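Local atomic coordinates of AxyAgu115A (Amphibacillus xylanus NBRC 15112, PDB entry 6NPS), a protein that probably hydrolyses glycosidic bonds as a family GH115 alpha-glucuronidase, removing glucuronic acid side groups from xylan-type hemicellulose. Residues Y23-A36 with V65-D77. The protein carries 3 engineered substitutions. Residues are numbered along the deposited sequence; the frame is centred on the assembly and turned at random.
Sequences YQEEEALSGVRKIA and VLYGTVGHSPLLD
The carboxylate of E25 reaches across to the start of helix 74-81 and is held there through both oxygens. OE2 uses its syn lone pair to accept from S73 OG at 2.8 Å, while E25 OE1, also met on the syn side, takes the backbone N-H of L75 at 3.0 Å and 162°. With CG anti to the carbonyl carbon (chi1 -72°), the extended chain carries the carboxylate to S73 and L75. S73 is the N-cap: its OG gives its proton to E25 and accepts from L76 N. Water 2 links E25 OE2 to the carbonyl O of Y67, a residue of strand 64-69. Beside the acid, E27 bends at chi2 and lays its carboxylate against the P74 ring, E27 OE1 lying 3.3 Å from P74 CD. The Y23 ring leans obliquely against L75, whose CD2 is 3.4 Å from Y23 CD2; the Y23 hydroxyl hydrogen-bonds to R57. On the helix 30-47 side, the Y67 ring runs past V32 in the opposite direction, V32 CG1 lying 3.7 Å from Y67 CE2, and its phenol end meets A36 CB. L29 sets CD2 over the centre of the H72 imidazole, a CH-pi contact 4.2 Å from the ring centroid, and water 4 joins L29 N to T69 OG1, which also bonds T123. Cutting E25 back to an alanine is likely to leave S73 OG and L75 N each without the carboxylate oxygen it now meets, and to open a gap beside P74. A buried carboxylate facing the N-terminal end of helix 74-81 is likely to be stabilised as an anion by the helix dipole, and this hydrogen-bonded join ties the turn at 25-28 to the connection from strand 64-69 to helix 74-81.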
loop_
_atom_site.group_PDB
_atom_site.type_symbol
_atom_site.label_atom_id
_atom_site.label_comp_id
_atom_site.label_asym_id
_atom_site.label_seq_id
_atom_site.Cartn_x
_atom_site.Cartn_y
_atom_site.Cartn_z
ATOM N N TYR A 23 -24.392 67.461 5.294
ATOM C CA TYR A 23 -24.666 68.508 4.328
ATOM C C TYR A 23 -24.416 67.947 2.936
ATOM O O TYR A 23 -23.455 67.200 2.732
ATOM C CB TYR A 23 -23.773 69.709 4.593
ATOM C CG TYR A 23 -23.962 70.835 3.586
ATOM C CD1 TYR A 23 -25.200 71.432 3.410
ATOM C CD2 TYR A 23 -22.902 71.270 2.804
ATOM C CE1 TYR A 23 -25.389 72.462 2.480
ATOM C CE2 TYR A 23 -23.076 72.327 1.870
ATOM C CZ TYR A 23 -24.318 72.900 1.716
ATOM O OH TYR A 23 -24.471 73.917 0.800
ATOM N N GLN A 24 -25.286 68.275 1.984
ATOM C CA GLN A 24 -25.199 67.695 0.651
ATOM C C GLN A 24 -25.062 68.807 -0.387
ATOM O O GLN A 24 -25.813 69.794 -0.348
ATOM C CB GLN A 24 -26.443 66.850 0.364
ATOM C CG GLN A 24 -26.229 65.692 -0.585
ATOM C CD GLN A 24 -27.402 64.714 -0.567
ATOM O OE1 GLN A 24 -28.448 64.981 -1.168
ATOM N NE2 GLN A 24 -27.239 63.590 0.136
ATOM N N GLU A 25 -24.110 68.663 -1.305
ATOM C CA GLU A 25 -23.914 69.672 -2.340
ATOM C C GLU A 25 -24.278 69.102 -3.704
ATOM O O GLU A 25 -23.924 67.963 -4.031
ATOM C CB GLU A 25 -22.468 70.190 -2.368
ATOM C CG GLU A 25 -22.093 71.079 -1.193
ATOM C CD GLU A 25 -20.653 71.605 -1.280
ATOM O OE1 GLU A 25 -20.463 72.846 -1.349
ATOM O OE2 GLU A 25 -19.715 70.768 -1.268
ATOM N N GLU A 26 -24.999 69.910 -4.481
ATOM C CA GLU A 26 -25.238 69.619 -5.890
ATOM C C GLU A 26 -23.956 69.324 -6.670
ATOM O O GLU A 26 -23.965 68.459 -7.550
ATOM C CB GLU A 26 -25.965 70.823 -6.514
ATOM C CG GLU A 26 -26.919 70.465 -7.615
ATOM C CD GLU A 26 -26.300 70.555 -9.007
ATOM O OE1 GLU A 26 -27.043 70.304 -9.976
ATOM O OE2 GLU A 26 -25.088 70.855 -9.143
ATOM N N GLU A 27 -22.852 70.000 -6.344
ATOM C CA GLU A 27 -21.610 69.863 -7.088
ATOM C C GLU A 27 -20.849 68.591 -6.751
ATOM O O GLU A 27 -19.878 68.274 -7.447
ATOM C CB GLU A 27 -20.708 71.071 -6.830
ATOM C CG GLU A 27 -21.316 72.395 -7.235
ATOM C CD GLU A 27 -22.205 73.006 -6.151
ATOM O OE1 GLU A 27 -22.218 72.492 -5.007
ATOM O OE2 GLU A 27 -22.893 74.013 -6.443
ATOM N N ALA A 28 -21.259 67.868 -5.711
ATOM C CA ALA A 28 -20.549 66.668 -5.298
ATOM C C ALA A 28 -20.611 65.600 -6.385
ATOM O O ALA A 28 -21.574 65.528 -7.151
ATOM C CB ALA A 28 -21.153 66.118 -4.002
ATOM N N LEU A 29 -19.566 64.769 -6.431
ATOM C CA LEU A 29 -19.534 63.625 -7.326
ATOM C C LEU A 29 -20.567 62.602 -6.896
ATOM O O LEU A 29 -20.744 62.326 -5.702
ATOM C CB LEU A 29 -18.139 62.989 -7.357
ATOM C CG LEU A 29 -17.101 63.940 -8.004
ATOM C CD1 LEU A 29 -15.643 63.617 -7.626
ATOM C CD2 LEU A 29 -17.258 64.099 -9.527
ATOM N N SER A 30 -21.246 62.029 -7.892
ATOM C CA SER A 30 -22.305 61.062 -7.627
ATOM C C SER A 30 -21.816 59.908 -6.761
ATOM O O SER A 30 -22.515 59.465 -5.837
ATOM C CB SER A 30 -22.829 60.532 -8.960
ATOM O OG SER A 30 -24.196 60.203 -8.858
ATOM N N GLY A 31 -20.624 59.394 -7.059
ATOM C CA GLY A 31 -20.102 58.276 -6.294
ATOM C C GLY A 31 -19.799 58.642 -4.847
ATOM O O GLY A 31 -19.954 57.816 -3.950
ATOM N N VAL A 32 -19.326 59.872 -4.611
ATOM C CA VAL A 32 -19.049 60.332 -3.252
ATOM C C VAL A 32 -20.343 60.450 -2.457
ATOM O O VAL A 32 -20.422 60.000 -1.310
ATOM C CB VAL A 32 -18.274 61.658 -3.304
ATOM C CG1 VAL A 32 -18.184 62.284 -1.905
ATOM C CG2 VAL A 32 -16.894 61.421 -3.906
ATOM N N ARG A 33 -21.392 60.997 -3.068
ATOM C CA ARG A 33 -22.692 61.054 -2.405
ATOM C C ARG A 33 -23.197 59.657 -2.045
ATOM O O ARG A 33 -23.714 59.450 -0.939
ATOM C CB ARG A 33 -23.696 61.778 -3.302
ATOM C CG ARG A 33 -24.606 62.761 -2.569
ATOM C CD ARG A 33 -24.973 63.945 -3.454
ATOM N NE ARG A 33 -25.337 63.496 -4.795
ATOM C CZ ARG A 33 -24.991 64.115 -5.924
ATOM N NH1 ARG A 33 -24.261 65.224 -5.881
ATOM N NH2 ARG A 33 -25.365 63.613 -7.097
ATOM N N LYS A 34 -23.020 58.671 -2.948
ATOM C CA LYS A 34 -23.430 57.293 -2.639
ATOM C C LYS A 34 -22.643 56.701 -1.468
ATOM O O LYS A 34 -23.195 55.916 -0.678
ATOM C CB LYS A 34 -23.270 56.394 -3.867
ATOM C CG LYS A 34 -24.134 56.807 -5.034
ATOM C CD LYS A 34 -23.844 55.943 -6.246
ATOM C CE LYS A 34 -24.753 54.722 -6.278
ATOM N NZ LYS A 34 -25.530 54.678 -7.557
ATOM N N ILE A 35 -21.339 56.979 -1.384
ATOM C CA ILE A 35 -20.563 56.496 -0.236
ATOM C C ILE A 35 -21.035 57.200 1.044
ATOM O O ILE A 35 -21.176 56.580 2.101
ATOM C CB ILE A 35 -19.060 56.713 -0.505
ATOM C CG1 ILE A 35 -18.581 55.860 -1.695
ATOM C CG2 ILE A 35 -18.227 56.480 0.754
ATOM C CD1 ILE A 35 -18.641 54.381 -1.424
ATOM N N ALA A 36 -21.313 58.514 0.953
ATOM C CA ALA A 36 -21.835 59.266 2.098
ATOM C C ALA A 36 -23.130 58.651 2.633
ATOM O O ALA A 36 -23.315 58.545 3.860
ATOM C CB ALA A 36 -22.053 60.729 1.703
ATOM N N VAL A 65 -21.563 67.306 9.748
ATOM C CA VAL A 65 -20.509 66.628 9.005
ATOM C C VAL A 65 -20.497 67.270 7.620
ATOM O O VAL A 65 -21.526 67.289 6.937
ATOM C CB VAL A 65 -20.744 65.113 8.918
ATOM C CG1 VAL A 65 -19.737 64.481 7.969
ATOM C CG2 VAL A 65 -20.682 64.436 10.336
ATOM N N LEU A 66 -19.361 67.849 7.235
ATOM C CA LEU A 66 -19.223 68.584 5.973
ATOM C C LEU A 66 -18.138 67.891 5.161
ATOM O O LEU A 66 -16.967 67.898 5.556
ATOM C CB LEU A 66 -18.873 70.052 6.218
ATOM C CG LEU A 66 -19.774 70.855 7.167
ATOM C CD1 LEU A 66 -19.256 72.279 7.390
ATOM C CD2 LEU A 66 -21.187 70.904 6.641
ATOM N N TYR A 67 -18.525 67.265 4.046
ATOM C CA TYR A 67 -17.605 66.484 3.239
ATOM C C TYR A 67 -17.594 66.991 1.797
ATOM O O TYR A 67 -18.525 67.652 1.338
ATOM C CB TYR A 67 -17.974 65.005 3.270
ATOM C CG TYR A 67 -19.244 64.675 2.507
ATOM C CD1 TYR A 67 -20.484 64.699 3.140
ATOM C CD2 TYR A 67 -19.198 64.362 1.134
ATOM C CE1 TYR A 67 -21.642 64.423 2.448
ATOM C CE2 TYR A 67 -20.357 64.086 0.427
ATOM C CZ TYR A 67 -21.573 64.111 1.090
ATOM O OH TYR A 67 -22.725 63.820 0.400
ATOM N N GLY A 68 -16.530 66.674 1.080
ATOM C CA GLY A 68 -16.418 67.144 -0.286
ATOM C C GLY A 68 -15.089 66.759 -0.883
ATOM O O GLY A 68 -14.171 66.303 -0.186
ATOM N N THR A 69 -15.015 66.938 -2.206
ATOM C CA THR A 69 -13.816 66.745 -3.011
ATOM C C THR A 69 -13.329 68.112 -3.452
ATOM O O THR A 69 -14.123 68.927 -3.951
ATOM C CB THR A 69 -14.104 65.879 -4.247
ATOM O OG1 THR A 69 -14.739 64.658 -3.849
ATOM C CG2 THR A 69 -12.810 65.543 -5.002
ATOM N N VAL A 70 -12.039 68.387 -3.240
ATOM C CA VAL A 70 -11.500 69.680 -3.653
ATOM C C VAL A 70 -11.814 69.909 -5.129
ATOM O O VAL A 70 -11.765 68.976 -5.940
ATOM C CB VAL A 70 -9.979 69.744 -3.408
ATOM C CG1 VAL A 70 -9.428 71.088 -3.920
ATOM C CG2 VAL A 70 -9.622 69.579 -1.944
ATOM N N GLY A 71 -12.168 71.150 -5.482
ATOM C CA GLY A 71 -12.554 71.424 -6.841
ATOM C C GLY A 71 -13.963 71.009 -7.197
ATOM O O GLY A 71 -14.401 71.263 -8.319
ATOM N N HIS A 72 -14.695 70.395 -6.281
ATOM C CA HIS A 72 -16.080 70.010 -6.510
ATOM C C HIS A 72 -16.934 70.397 -5.314
ATOM O O HIS A 72 -17.920 69.716 -4.993
ATOM C CB HIS A 72 -16.212 68.506 -6.757
ATOM C CG HIS A 72 -15.515 68.019 -7.984
ATOM N ND1 HIS A 72 -15.963 68.299 -9.257
ATOM C CD2 HIS A 72 -14.414 67.247 -8.132
ATOM C CE1 HIS A 72 -15.157 67.732 -10.136
ATOM N NE2 HIS A 72 -14.218 67.074 -9.477
ATOM N N SER A 73 -16.538 71.427 -4.594
ATOM C CA SER A 73 -17.235 71.777 -3.361
ATOM C C SER A 73 -17.046 73.253 -3.139
ATOM O O SER A 73 -15.947 73.696 -2.767
ATOM C CB SER A 73 -16.725 70.986 -2.158
ATOM O OG SER A 73 -17.084 71.677 -0.971
ATOM N N PRO A 74 -18.070 74.065 -3.404
ATOM C CA PRO A 74 -17.948 75.487 -3.054
ATOM C C PRO A 74 -17.740 75.699 -1.559
ATOM O O PRO A 74 -16.990 76.610 -1.170
ATOM C CB PRO A 74 -19.263 76.095 -3.559
ATOM C CG PRO A 74 -20.140 74.928 -3.930
ATOM C CD PRO A 74 -19.248 73.789 -4.242
ATOM N N LEU A 75 -18.365 74.856 -0.710
ATOM C CA LEU A 75 -18.214 74.994 0.741
ATOM C C LEU A 75 -16.759 74.824 1.158
ATOM O O LEU A 75 -16.237 75.596 1.975
ATOM C CB LEU A 75 -19.088 73.966 1.484
ATOM C CG LEU A 75 -19.173 74.134 3.024
ATOM C CD1 LEU A 75 -19.214 75.580 3.503
ATOM C CD2 LEU A 75 -20.318 73.337 3.651
ATOM N N LEU A 76 -16.099 73.781 0.640
ATOM C CA LEU A 76 -14.688 73.580 0.941
ATOM C C LEU A 76 -13.862 74.794 0.573
ATOM O O LEU A 76 -12.957 75.182 1.319
ATOM C CB LEU A 76 -14.157 72.366 0.209
ATOM C CG LEU A 76 -14.560 71.092 0.935
ATOM C CD1 LEU A 76 -13.877 69.944 0.250
ATOM C CD2 LEU A 76 -14.196 71.174 2.419
ATOM N N ASP A 77 -14.162 75.413 -0.573
ATOM C CA ASP A 77 -13.456 76.624 -0.959
ATOM C C ASP A 77 -13.739 77.761 0.013
ATOM O O ASP A 77 -12.832 78.533 0.349
ATOM C CB ASP A 77 -13.838 77.014 -2.382
ATOM C CG ASP A 77 -13.202 76.099 -3.416
ATOM O OD1 ASP A 77 -11.991 75.809 -3.276
ATOM O OD2 ASP A 77 -13.897 75.679 -4.371
HETATM O O HOH W 1 -20.865 68.241 2.642
HETATM O O HOH W 2 -19.494 68.125 -1.141
HETATM O O HOH W 3 -18.508 68.797 -9.879
HETATM O O HOH W 4 -17.553 65.230 -4.270
#